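Local structure of Abbfa_003403 (Acinetobacter baumannii, 4ZXH) at residues F45-N50 against Q385-G390; A547-W552 against L616-I621. The protein is a four-domain nonribosomal peptide synthetase that probably activates an amino acid, carries it on a phosphopantetheine arm, condenses it and releases the product through its thioesterase. One frame throughout, in Å; residues are numbered along the deposited sequence.

Contact 1: F45-N50 against Q385-G390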
loop_
_atom_site.group_PDB
_atom_site.type_symbol
_atom_site.label_atom_id
_atom_site.label_comp_id
_atom_site.label_asym_id
_atom_site.label_seq_id
_atom_site.Cartn_x
_atom_site.Cartn_y
_atom_site.Cartn_z
ATOM N N PHE A 45 -30.932 13.321 -20.408
ATOM C CA PHE A 45 -32.351 13.613 -20.516
ATOM C C PHE A 45 -33.076 12.643 -21.408
ATOM O O PHE A 45 -32.533 12.133 -22.384
ATOM C CB PHE A 45 -32.585 15.038 -21.034
ATOM C CG PHE A 45 -32.045 16.117 -20.133
ATOM C CD1 PHE A 45 -32.671 16.417 -18.930
ATOM C CD2 PHE A 45 -30.923 16.840 -20.493
ATOM C CE1 PHE A 45 -32.185 17.414 -18.092
ATOM C CE2 PHE A 45 -30.430 17.845 -19.663
ATOM C CZ PHE A 45 -31.071 18.133 -18.461
ATOM N N ASP A 46 -34.317 12.374 -21.032
ATOM C CA ASP A 46 -35.264 11.740 -21.915
ATOM C C ASP A 46 -35.740 12.866 -22.827
ATOM O O ASP A 46 -36.116 13.924 -22.330
ATOM C CB ASP A 46 -36.400 11.110 -21.108
ATOM C CG ASP A 46 -37.272 10.200 -21.933
ATOM O OD1 ASP A 46 -37.610 10.580 -23.071
ATOM O OD2 ASP A 46 -37.582 9.087 -21.456
ATOM N N VAL A 47 -35.670 12.683 -24.144
ATOM C CA VAL A 47 -36.098 13.745 -25.053
ATOM C C VAL A 47 -37.137 13.251 -26.048
ATOM O O VAL A 47 -36.835 12.403 -26.877
ATOM C CB VAL A 47 -34.921 14.349 -25.840
ATOM C CG1 VAL A 47 -35.418 15.509 -26.707
ATOM C CG2 VAL A 47 -33.844 14.835 -24.896
ATOM N N LYS A 48 -38.358 13.778 -25.952
ATOM C CA LYS A 48 -39.421 13.456 -26.904
ATOM C C LYS A 48 -39.633 14.661 -27.808
ATOM O O LYS A 48 -39.732 15.790 -27.323
ATOM C CB LYS A 48 -40.719 13.080 -26.183
ATOM C CG LYS A 48 -40.694 11.722 -25.519
ATOM C CD LYS A 48 -41.977 11.435 -24.762
ATOM C CE LYS A 48 -41.924 10.110 -24.003
ATOM N NZ LYS A 48 -40.773 10.029 -23.046
ATOM N N VAL A 49 -39.686 14.433 -29.117
ATOM C CA VAL A 49 -39.693 15.544 -30.061
ATOM C C VAL A 49 -40.945 15.574 -30.916
ATOM O O VAL A 49 -41.686 14.591 -31.006
ATOM C CB VAL A 49 -38.446 15.519 -30.995
ATOM C CG1 VAL A 49 -37.143 15.572 -30.180
ATOM C CG2 VAL A 49 -38.452 14.300 -31.887
ATOM N N ASN A 50 -41.186 16.742 -31.502
ATOM C CA ASN A 50 -42.202 16.945 -32.531
ATOM C C ASN A 50 -41.477 17.189 -33.860
ATOM O O ASN A 50 -40.281 17.497 -33.854
ATOM C CB ASN A 50 -43.112 18.124 -32.174
ATOM C CG ASN A 50 -43.986 17.854 -30.952
ATOM O OD1 ASN A 50 -44.416 16.722 -30.724
ATOM N ND2 ASN A 50 -44.285 18.909 -30.183
ATOM N N GLN A 385 -42.344 23.993 -27.400
ATOM C CA GLN A 385 -43.067 23.818 -28.644
ATOM C C GLN A 385 -42.537 22.606 -29.419
ATOM O O GLN A 385 -43.313 21.795 -29.922
ATOM C CB GLN A 385 -42.961 25.095 -29.472
ATOM C CG GLN A 385 -43.359 24.962 -30.905
ATOM C CD GLN A 385 -43.440 26.305 -31.613
ATOM O OE1 GLN A 385 -42.930 27.330 -31.132
ATOM N NE2 GLN A 385 -44.098 26.307 -32.761
ATOM N N ASP A 386 -41.218 22.459 -29.494
ATOM C CA ASP A 386 -40.642 21.448 -30.384
ATOM C C ASP A 386 -40.263 20.136 -29.695
ATOM O O ASP A 386 -40.117 19.126 -30.367
ATOM C CB ASP A 386 -39.404 22.003 -31.096
ATOM C CG ASP A 386 -39.733 23.133 -32.066
ATOM O OD1 ASP A 386 -40.846 23.145 -32.651
ATOM O OD2 ASP A 386 -38.866 24.014 -32.246
ATOM N N LEU A 387 -40.093 20.152 -28.371
ATOM C CA LEU A 387 -39.654 18.964 -27.639
ATOM C C LEU A 387 -40.023 18.953 -26.171
ATOM O O LEU A 387 -40.581 19.911 -25.644
ATOM C CB LEU A 387 -38.138 18.775 -27.761
ATOM C CG LEU A 387 -37.173 19.942 -27.523
ATOM C CD1 LEU A 387 -37.228 20.420 -26.141
ATOM C CD2 LEU A 387 -35.765 19.420 -27.751
ATOM N N THR A 388 -39.657 17.863 -25.509
ATOM C CA THR A 388 -39.995 17.662 -24.108
ATOM C C THR A 388 -38.851 16.962 -23.401
ATOM O O THR A 388 -38.382 15.926 -23.886
ATOM C CB THR A 388 -41.290 16.825 -23.964
ATOM O OG1 THR A 388 -42.393 17.541 -24.551
ATOM C CG2 THR A 388 -41.573 16.514 -22.509
ATOM N N LEU A 389 -38.394 17.520 -22.277
ATOM C CA LEU A 389 -37.310 16.907 -21.484
ATOM C C LEU A 389 -37.859 16.163 -20.276
ATOM O O LEU A 389 -38.713 16.685 -19.567
ATOM C CB LEU A 389 -36.293 17.947 -20.986
ATOM C CG LEU A 389 -35.364 18.752 -21.899
ATOM C CD1 LEU A 389 -34.307 19.403 -21.047
ATOM C CD2 LEU A 389 -34.712 17.903 -22.962
ATOM N N GLY A 390 -37.361 14.955 -20.033
ATOM C CA GLY A 390 -37.748 14.182 -18.865
ATOM C C GLY A 390 -36.500 13.703 -18.155
ATOM O O GLY A 390 -35.401 13.883 -18.678
#

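Contact 2: A547-W552 against L616-I621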
loop_
_atom_site.group_PDB
_atom_site.type_symbol
_atom_site.label_atom_id
_atom_site.label_comp_id
_atom_site.label_asym_id
_atom_site.label_seq_id
_atom_site.Cartn_x
_atom_site.Cartn_y
_atom_site.Cartn_z
ATOM N N ALA A 547 -4.085 -42.700 30.404
ATOM C CA ALA A 547 -3.783 -41.957 31.625
ATOM C C ALA A 547 -4.843 -40.892 31.891
ATOM O O ALA A 547 -5.306 -40.744 33.023
ATOM C CB ALA A 547 -2.397 -41.323 31.539
ATOM N N ILE A 548 -5.220 -40.149 30.851
ATOM C CA ILE A 548 -6.262 -39.138 30.985
ATOM C C ILE A 548 -7.518 -39.763 31.584
ATOM O O ILE A 548 -8.046 -39.292 32.592
ATOM C CB ILE A 548 -6.653 -38.501 29.634
ATOM C CG1 ILE A 548 -5.427 -37.992 28.858
ATOM C CG2 ILE A 548 -7.700 -37.426 29.847
ATOM C CD1 ILE A 548 -4.996 -36.601 29.155
ATOM N N LEU A 549 -7.992 -40.836 30.961
ATOM C CA LEU A 549 -9.272 -41.401 31.361
ATOM C C LEU A 549 -9.177 -42.083 32.710
ATOM O O LEU A 549 -10.148 -42.106 33.457
ATOM C CB LEU A 549 -9.782 -42.372 30.301
ATOM C CG LEU A 549 -10.179 -41.714 28.970
ATOM C CD1 LEU A 549 -10.449 -42.734 27.888
ATOM C CD2 LEU A 549 -11.403 -40.847 29.182
ATOM N N GLY A 550 -8.003 -42.625 33.028
ATOM C CA GLY A 550 -7.790 -43.291 34.306
ATOM C C GLY A 550 -7.887 -42.275 35.422
ATOM O O GLY A 550 -8.592 -42.490 36.413
ATOM N N ILE A 551 -7.193 -41.152 35.244
ATOM C CA ILE A 551 -7.225 -40.057 36.205
ATOM C C ILE A 551 -8.651 -39.548 36.398
ATOM O O ILE A 551 -9.091 -39.296 37.517
ATOM C CB ILE A 551 -6.330 -38.908 35.756
ATOM C CG1 ILE A 551 -4.864 -39.323 35.822
ATOM C CG2 ILE A 551 -6.547 -37.695 36.638
ATOM C CD1 ILE A 551 -3.974 -38.436 34.981
ATOM N N TRP A 552 -9.378 -39.408 35.300
ATOM C CA TRP A 552 -10.761 -38.989 35.382
ATOM C C TRP A 552 -11.614 -39.999 36.130
ATOM O O TRP A 552 -12.492 -39.625 36.897
ATOM C CB TRP A 552 -11.336 -38.764 33.989
ATOM C CG TRP A 552 -10.885 -37.483 33.381
ATOM C CD1 TRP A 552 -10.196 -36.473 33.998
ATOM C CD2 TRP A 552 -11.081 -37.066 32.030
ATOM N NE1 TRP A 552 -9.953 -35.459 33.106
ATOM C CE2 TRP A 552 -10.488 -35.801 31.897
ATOM C CE3 TRP A 552 -11.697 -37.646 30.923
ATOM C CZ2 TRP A 552 -10.501 -35.110 30.705
ATOM C CZ3 TRP A 552 -11.697 -36.959 29.741
ATOM C CH2 TRP A 552 -11.098 -35.710 29.638
ATOM N N LEU A 616 -15.789 -46.254 39.688
ATOM C CA LEU A 616 -15.375 -45.229 38.731
ATOM C C LEU A 616 -16.482 -44.255 38.341
ATOM O O LEU A 616 -17.575 -44.648 37.918
ATOM C CB LEU A 616 -14.814 -45.882 37.472
ATOM C CG LEU A 616 -13.931 -47.110 37.707
ATOM C CD1 LEU A 616 -13.479 -47.676 36.378
ATOM C CD2 LEU A 616 -12.726 -46.818 38.609
ATOM N N ALA A 617 -16.160 -42.975 38.484
ATOM C CA ALA A 617 -17.048 -41.872 38.147
ATOM C C ALA A 617 -16.210 -40.625 38.022
ATOM O O ALA A 617 -15.370 -40.371 38.876
ATOM C CB ALA A 617 -18.108 -41.681 39.205
ATOM N N PHE A 618 -16.434 -39.838 36.978
ATOM C CA PHE A 618 -15.695 -38.589 36.828
ATOM C C PHE A 618 -15.998 -37.636 37.985
ATOM O O PHE A 618 -17.021 -37.769 38.652
ATOM C CB PHE A 618 -16.017 -37.926 35.488
ATOM C CG PHE A 618 -15.440 -38.648 34.293
ATOM C CD1 PHE A 618 -14.815 -39.878 34.432
ATOM C CD2 PHE A 618 -15.511 -38.086 33.030
ATOM C CE1 PHE A 618 -14.280 -40.546 33.328
ATOM C CE2 PHE A 618 -14.972 -38.747 31.918
ATOM C CZ PHE A 618 -14.355 -39.981 32.071
ATOM N N GLY A 619 -15.082 -36.709 38.255
ATOM C CA GLY A 619 -15.308 -35.650 39.232
ATOM C C GLY A 619 -15.869 -34.424 38.523
ATOM O O GLY A 619 -16.266 -34.514 37.353
ATOM N N ASP A 620 -15.908 -33.285 39.214
ATOM C CA ASP A 620 -16.402 -32.045 38.604
ATOM C C ASP A 620 -15.383 -31.411 37.640
ATOM O O ASP A 620 -15.739 -31.001 36.533
ATOM C CB ASP A 620 -16.778 -31.027 39.680
ATOM C CG ASP A 620 -18.071 -31.379 40.405
ATOM O OD1 ASP A 620 -18.948 -32.041 39.800
ATOM O OD2 ASP A 620 -18.202 -30.990 41.589
ATOM N N ILE A 621 -14.128 -31.329 38.069
ATOM C CA ILE A 621 -13.070 -30.686 37.297
ATOM C C ILE A 621 -12.294 -31.708 36.456
ATOM O O ILE A 621 -11.860 -32.747 36.967
ATOM C CB ILE A 621 -12.083 -29.929 38.223
ATOM C CG1 ILE A 621 -12.833 -28.980 39.149
ATOM C CG2 ILE A 621 -11.084 -29.137 37.423
ATOM C CD1 ILE A 621 -13.540 -27.871 38.418
#

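Contact 1: F45-N50 against Q385-G390
Strand 45-49 and strand 387-390 run antiparallel, their axes 4.5 Å apart at 159°, and are neighbouring strands of the mixed sheet in the condensation domain, a fold of the chloramphenicol-acetyltransferase type. Asp-46 with Gly-390 and Lys-48 with Thr-388 are the hydrogen-bonded pairs; Val-47 with Leu-389 and Val-49 with Leu-387 are the non-hydrogen-bonded ones. Within the first pair Gly-390 N meets a lone pair of Asp-46 O at 2.8 Å, in the carbonyl plane, whereas Asp-46 N sits above the plane of the Gly-390 carbonyl.

The alternation sorts side chains by face. Val-47, Val-49, Leu-387 and Leu-389 share the apolar face, where their branched side chains pack against one another. Leu-389, with CG beside its backbone N (chi1 -66°), forks around two neighbours. Its CD1 stands over the centre of one face of the Phe-45 ring, 4.0 Å from the centroid, a CH-pi contact, while CD2 reaches Val-47 CG2 at 3.7 Å. The Leu-389 side chain also touches the bound phosphocholine lipid, so this face borders the lipid pocket. Leu-387 adopts the crowded position between its backbone N and carbonyl carbon (chi1 48°), and its CD2 meets Val-47 CG1.

The other face is polar. Lys-48 runs extended along its own strand toward Asp-46 and turns only at its last bond; NZ forms a salt bridge, with a weak hydrogen bond, to Asp-46 OD1 at 3.2 Å. OD1 also has a weak hydrogen bond with NE2 of His-138 in strand 138-146, which flanks strand 40-49. A charged pair suits this more accessible side.

Past the strand, Asn-50 ties the ends together twice: its backbone N bonds to Asp-386 O, and its amide ND2, with the acceptor nearly in the amide plane, donates to Gln-385 O at 3.1 Å.

Contact 2: A547-W552 against L616-I621
An edge-to-face aromatic pair joins helix 543-553 to the loop leading into strand 621-627, within the adenylation domain of the ANL superfamily. The edge of Trp-552 is directed at the face of Phe-618, the centroids of the indole five-membered ring and the phenyl ring 5.2 Å apart and the planes at 59°. On that same phenyl face, Trp-552 CB makes a CH-pi contact 3.7 Å from the centroid, and CE3 of the indole comes to 3.6 Å from Phe-618 CE2. Tryptophan suits the place because its CB lies over the phenyl while its broad indole brings an edge to the same ring. One helical turn earlier, Leu-549 extends CD2 to Phe-618 CZ.

With CG beside the backbone N (chi1 -77°), Trp-552 swings the CE3 edge of its indole against the phenyl. Ile-548 CG2 lies over one face of the indole, and NE1 is tethered to Ala-622 O. Around the phenyl, Phe-484 of helix 483-494 stacks on its ring; His-641 meets both rings, edge-to-face with Trp-552, and its ND1 is hydrogen-bonded to Gly-619 O. Beside the rings, Phe-618 CA lies 3.4 Å from Trp-552 O, with its C-H almost in line with the oxygen.

In the fold
From the N terminus, the chain lays down strand 40-49 early in the condensation domain and returns much later with strand 387-391, so contact 1, with 334 residues between its segments, closes a very long loop and places 387-391 beside 40-49 on the side away from strand 138-146. Contact 2 opens only after that loop is complete: it closes a shorter one, with 63 residues between its segments, holding helix 543-553 to the loop before strand 621-627 in the adenylation region. The two therefore follow in series, neither nesting nor crossing. Their centres lie 87 Å apart and their nearest atoms about 73 Å, so each ties together its own domain independently.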